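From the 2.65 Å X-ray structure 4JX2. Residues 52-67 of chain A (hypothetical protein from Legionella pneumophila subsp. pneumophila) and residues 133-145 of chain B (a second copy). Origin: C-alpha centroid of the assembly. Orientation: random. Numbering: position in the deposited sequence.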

# COMPACT_ATOMS: atom_id res chain seq x y z
N GLY A 52 23.15 -2.97 27.47
CA GLY A 52 23.86 -1.82 28.00
C GLY A 52 24.39 -0.83 26.98
O GLY A 52 24.82 0.27 27.36
N LYS A 53 24.37 -1.19 25.69
CA LYS A 53 24.89 -0.32 24.65
C LYS A 53 23.98 0.83 24.30
O LYS A 53 22.76 0.67 24.23
CB LYS A 53 25.19 -1.09 23.34
CG LYS A 53 26.39 -0.45 22.65
CD LYS A 53 26.52 -0.75 21.21
CE LYS A 53 27.30 0.37 20.55
NZ LYS A 53 28.73 0.41 20.90
N ILE A 54 24.60 1.99 24.04
CA ILE A 54 23.93 3.18 23.53
C ILE A 54 24.60 3.47 22.19
O ILE A 54 25.77 3.86 22.16
CB ILE A 54 23.89 4.39 24.51
CG1 ILE A 54 22.98 4.07 25.71
CG2 ILE A 54 23.36 5.64 23.79
CD1 ILE A 54 23.68 3.68 26.90
N ASN A 55 23.89 3.18 21.09
CA ASN A 55 24.44 3.36 19.75
C ASN A 55 24.27 4.83 19.29
O ASN A 55 23.70 5.66 20.01
CB ASN A 55 23.85 2.34 18.76
CG ASN A 55 22.39 2.47 18.43
OD1 ASN A 55 21.77 3.54 18.53
ND2 ASN A 55 21.84 1.39 17.92
N ILE A 56 24.77 5.13 18.07
CA ILE A 56 24.76 6.49 17.52
C ILE A 56 23.28 6.97 17.27
O ILE A 56 22.96 8.12 17.63
CB ILE A 56 25.71 6.57 16.30
CG1 ILE A 56 27.19 6.54 16.82
CG2 ILE A 56 25.46 7.82 15.47
CD1 ILE A 56 28.26 6.08 15.85
N SER A 57 22.39 6.08 16.77
CA SER A 57 20.97 6.41 16.55
C SER A 57 20.29 6.85 17.86
O SER A 57 19.61 7.88 17.88
CB SER A 57 20.22 5.23 15.95
OG SER A 57 20.78 4.87 14.70
N GLN A 58 20.54 6.11 18.96
CA GLN A 58 20.01 6.40 20.30
C GLN A 58 20.53 7.74 20.85
O GLN A 58 19.75 8.51 21.41
CB GLN A 58 20.35 5.27 21.26
CG GLN A 58 19.53 4.02 20.99
CD GLN A 58 19.96 2.83 21.80
OE1 GLN A 58 21.16 2.51 21.91
NE2 GLN A 58 18.99 2.13 22.34
N THR A 59 21.83 8.04 20.65
CA THR A 59 22.43 9.31 21.06
C THR A 59 21.75 10.45 20.30
O THR A 59 21.39 11.44 20.94
CB THR A 59 23.94 9.27 20.83
OG1 THR A 59 24.45 8.14 21.53
CG2 THR A 59 24.64 10.55 21.28
N LEU A 60 21.55 10.30 18.97
CA LEU A 60 20.86 11.32 18.17
C LEU A 60 19.47 11.57 18.73
O LEU A 60 19.09 12.71 18.95
CB LEU A 60 20.76 10.94 16.68
CG LEU A 60 19.98 11.94 15.81
CD1 LEU A 60 20.71 13.25 15.70
CD2 LEU A 60 19.71 11.38 14.44
N PHE A 61 18.75 10.47 19.01
CA PHE A 61 17.41 10.51 19.58
C PHE A 61 17.45 11.26 20.92
O PHE A 61 16.74 12.25 21.04
CB PHE A 61 16.86 9.08 19.74
CG PHE A 61 15.36 9.04 19.84
CD1 PHE A 61 14.57 9.00 18.69
CD2 PHE A 61 14.72 9.07 21.09
CE1 PHE A 61 13.17 8.98 18.79
CE2 PHE A 61 13.33 9.05 21.18
CZ PHE A 61 12.56 9.01 20.03
N GLN A 62 18.35 10.87 21.85
CA GLN A 62 18.53 11.50 23.16
C GLN A 62 18.86 12.99 23.05
O GLN A 62 18.19 13.79 23.71
CB GLN A 62 19.62 10.78 23.96
N SER A 63 19.84 13.38 22.19
CA SER A 63 20.30 14.77 21.97
C SER A 63 19.22 15.69 21.40
O SER A 63 19.20 16.88 21.71
CB SER A 63 21.52 14.79 21.05
OG SER A 63 21.23 14.75 19.67
N GLU A 64 18.34 15.12 20.55
CA GLU A 64 17.24 15.81 19.88
C GLU A 64 16.11 16.12 20.86
O GLU A 64 15.35 17.07 20.64
CB GLU A 64 16.72 14.95 18.71
CG GLU A 64 16.05 15.75 17.60
CD GLU A 64 16.94 16.67 16.78
OE1 GLU A 64 18.07 16.26 16.44
OE2 GLU A 64 16.48 17.79 16.44
N MSE A 65 16.01 15.32 21.94
CA MSE A 65 15.01 15.48 23.00
C MSE A 65 15.35 16.64 23.92
O MSE A 65 14.43 17.27 24.45
CB MSE A 65 14.87 14.19 23.81
CG MSE A 65 14.12 13.08 23.09
SE MSE A 65 13.29 11.84 24.36
CE MSE A 65 14.91 11.25 25.42
N LYS A 66 16.67 16.92 24.12
CA LYS A 66 17.15 18.05 24.92
C LYS A 66 16.77 19.36 24.20
O LYS A 66 16.36 20.33 24.84
CB LYS A 66 18.67 17.97 25.15
CG LYS A 66 19.17 16.72 25.86
CD LYS A 66 20.61 16.41 25.40
CE LYS A 66 21.29 15.30 26.17
NZ LYS A 66 22.71 15.64 26.46
N LYS A 67 16.84 19.33 22.85
CA LYS A 67 16.50 20.42 21.93
C LYS A 67 14.99 20.70 21.94
O LYS A 67 14.17 19.78 21.84
CB LYS A 67 16.96 20.05 20.51
CG LYS A 67 17.45 21.23 19.69
CD LYS A 67 17.91 20.79 18.31
CE LYS A 67 18.58 21.92 17.56
NZ LYS A 67 19.18 21.46 16.29
N GLY B 133 24.70 20.29 20.42
CA GLY B 133 25.51 20.55 21.60
C GLY B 133 25.69 19.39 22.56
O GLY B 133 25.93 19.61 23.75
N ASP B 134 25.57 18.16 22.07
CA ASP B 134 25.78 16.96 22.87
C ASP B 134 27.21 16.44 22.63
O ASP B 134 27.57 16.00 21.53
CB ASP B 134 24.70 15.89 22.57
CG ASP B 134 24.75 14.63 23.43
OD1 ASP B 134 25.76 14.41 24.12
OD2 ASP B 134 23.77 13.86 23.40
N ALA B 135 28.03 16.52 23.70
CA ALA B 135 29.45 16.13 23.73
C ALA B 135 29.67 14.62 23.53
O ALA B 135 30.80 14.20 23.26
CB ALA B 135 30.06 16.57 25.05
N SER B 136 28.60 13.80 23.65
CA SER B 136 28.66 12.34 23.47
C SER B 136 29.12 11.96 22.06
O SER B 136 29.46 10.80 21.86
CB SER B 136 27.30 11.70 23.74
OG SER B 136 26.86 11.97 25.06
N TRP B 137 29.18 12.92 21.11
CA TRP B 137 29.63 12.66 19.75
C TRP B 137 31.12 12.24 19.73
O TRP B 137 31.51 11.43 18.90
CB TRP B 137 29.38 13.86 18.82
CG TRP B 137 30.32 15.02 18.98
CD1 TRP B 137 30.13 16.14 19.73
CD2 TRP B 137 31.59 15.19 18.32
NE1 TRP B 137 31.21 16.98 19.61
CE2 TRP B 137 32.11 16.43 18.74
CE3 TRP B 137 32.34 14.41 17.42
CZ2 TRP B 137 33.34 16.92 18.28
CZ3 TRP B 137 33.57 14.87 17.00
CH2 TRP B 137 34.06 16.11 17.43
N LYS B 138 31.92 12.79 20.65
CA LYS B 138 33.36 12.53 20.79
C LYS B 138 33.61 11.12 21.28
O LYS B 138 34.48 10.44 20.73
CB LYS B 138 34.02 13.54 21.74
CG LYS B 138 34.14 14.93 21.16
CD LYS B 138 34.84 15.90 22.07
CE LYS B 138 34.40 17.31 21.78
NZ LYS B 138 35.40 18.31 22.26
N SER B 139 32.86 10.67 22.29
CA SER B 139 33.03 9.32 22.84
C SER B 139 32.48 8.28 21.88
O SER B 139 33.07 7.20 21.73
CB SER B 139 32.38 9.21 24.23
OG SER B 139 31.01 9.57 24.18
N GLN B 140 31.39 8.60 21.17
CA GLN B 140 30.80 7.69 20.18
C GLN B 140 31.74 7.51 18.98
O GLN B 140 31.95 6.38 18.53
CB GLN B 140 29.42 8.18 19.70
CG GLN B 140 28.32 8.07 20.75
CD GLN B 140 27.73 6.69 20.98
OE1 GLN B 140 28.22 5.67 20.51
NE2 GLN B 140 26.68 6.65 21.76
N MSE B 141 32.35 8.61 18.49
CA MSE B 141 33.29 8.59 17.38
C MSE B 141 34.61 7.91 17.76
O MSE B 141 35.22 7.28 16.89
CB MSE B 141 33.55 9.99 16.82
CG MSE B 141 34.43 9.96 15.59
SE MSE B 141 35.09 11.68 15.06
CE MSE B 141 33.50 12.36 14.24
N GLU B 142 35.05 8.01 19.03
CA GLU B 142 36.26 7.33 19.49
C GLU B 142 36.05 5.80 19.37
O GLU B 142 36.93 5.08 18.88
CB GLU B 142 36.59 7.75 20.94
CG GLU B 142 37.86 7.13 21.54
CD GLU B 142 37.82 5.66 21.96
OE1 GLU B 142 36.77 5.19 22.48
OE2 GLU B 142 38.85 4.98 21.77
N ASN B 143 34.89 5.33 19.84
CA ASN B 143 34.54 3.92 19.85
C ASN B 143 34.35 3.41 18.42
O ASN B 143 34.83 2.32 18.09
CB ASN B 143 33.29 3.71 20.68
CG ASN B 143 32.88 2.29 20.73
OD1 ASN B 143 33.47 1.47 21.45
ND2 ASN B 143 31.88 1.96 19.93
N LEU B 144 33.67 4.22 17.58
CA LEU B 144 33.45 3.92 16.17
C LEU B 144 34.82 3.71 15.48
O LEU B 144 35.00 2.70 14.81
CB LEU B 144 32.61 5.04 15.52
CG LEU B 144 32.20 4.82 14.05
CD1 LEU B 144 31.41 3.54 13.88
CD2 LEU B 144 31.42 5.99 13.52
N LEU B 145 35.79 4.62 15.71
CA LEU B 145 37.16 4.53 15.17
C LEU B 145 37.87 3.23 15.67
O LEU B 145 38.47 2.51 14.87
CB LEU B 145 37.95 5.81 15.54
CG LEU B 145 39.48 5.81 15.36
CD1 LEU B 145 39.87 5.43 13.98
CD2 LEU B 145 40.07 7.17 15.65

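The polar centre of this contact is a single amide. Gln B140 points its CA-to-CB bond toward chain A, and its NE2 donates to the backbone oxygen of Ile A54, NE2 to O 3.0 Å with a nearly straight N-H...O angle of 166°. The same NE2 lies 2.7 Å from Thr A59 OG1, but the angle there is only 120°, so that second hydrogen bond is weak despite its short length. Ile A54 O lies in the loop before helix 56-66 and accepts no backbone hydrogen bond from within its stretch, leaving it available to the glutamine. Two m rotamers, chi1 -71° and chi2 -77°, fold the glutamine to bring its amide there.

Thr A59 is held for its part. Its OG1 donates to Asn A55 O at 3.0 Å, the same oxygen that accepts from Thr A59 N at 3.1 Å, and so the hydroxyl can offer a lone pair to Gln B140. The loop-to-helix junction is fixed by a reciprocal cap: Gln A58 N donates to Asn A55 OD1 and Asn A55 N donates to Gln A58 OE1, each at 2.9 Å. The CA-to-CB bond of Asn A55 points away from chain B, and its side chain serves the cap instead.

At the other end, Asp B134 divides its carboxylate. Asp B134 OD1 caps its own helix, accepting from Ser B136 N at 2.9 Å and from Ser B136 OG at 2.8 Å. Asp B134 OD2 faces chain A, 3.4 Å from Ser A63 CB and 3.7 Å from Lys A66 NZ. The latter is a long salt bridge, and the lysine is exposed and poorly ordered, so it is better read as a loose electrostatic tether than as a fixed pin. Ser A63 does not spend its hydroxyl on the aspartate; its OG donates to Leu A60 O at 3.0 Å.

Packing fills in around these groups. Thr A59 CG2 rests 3.8 Å from Ser B136 CB, and Ile A56 CD1 meets Leu B144 CD2 at 3.9 Å, while Ile A56 CG1 lies 3.9 Å from Gln B140 OE1, placing an aliphatic carbon beside the amide oxygen. The helices run antiparallel at 176°, with axes 10.9 Å apart at closest approach, which leaves room for side chains between them. The contact buries 445 Å², both sides summed, and Gln B140 has the largest share at 92 Å². The rule is economical: one glutamine amide donates to a loop carbonyl, and a capping bond lies beside the contact on each chain.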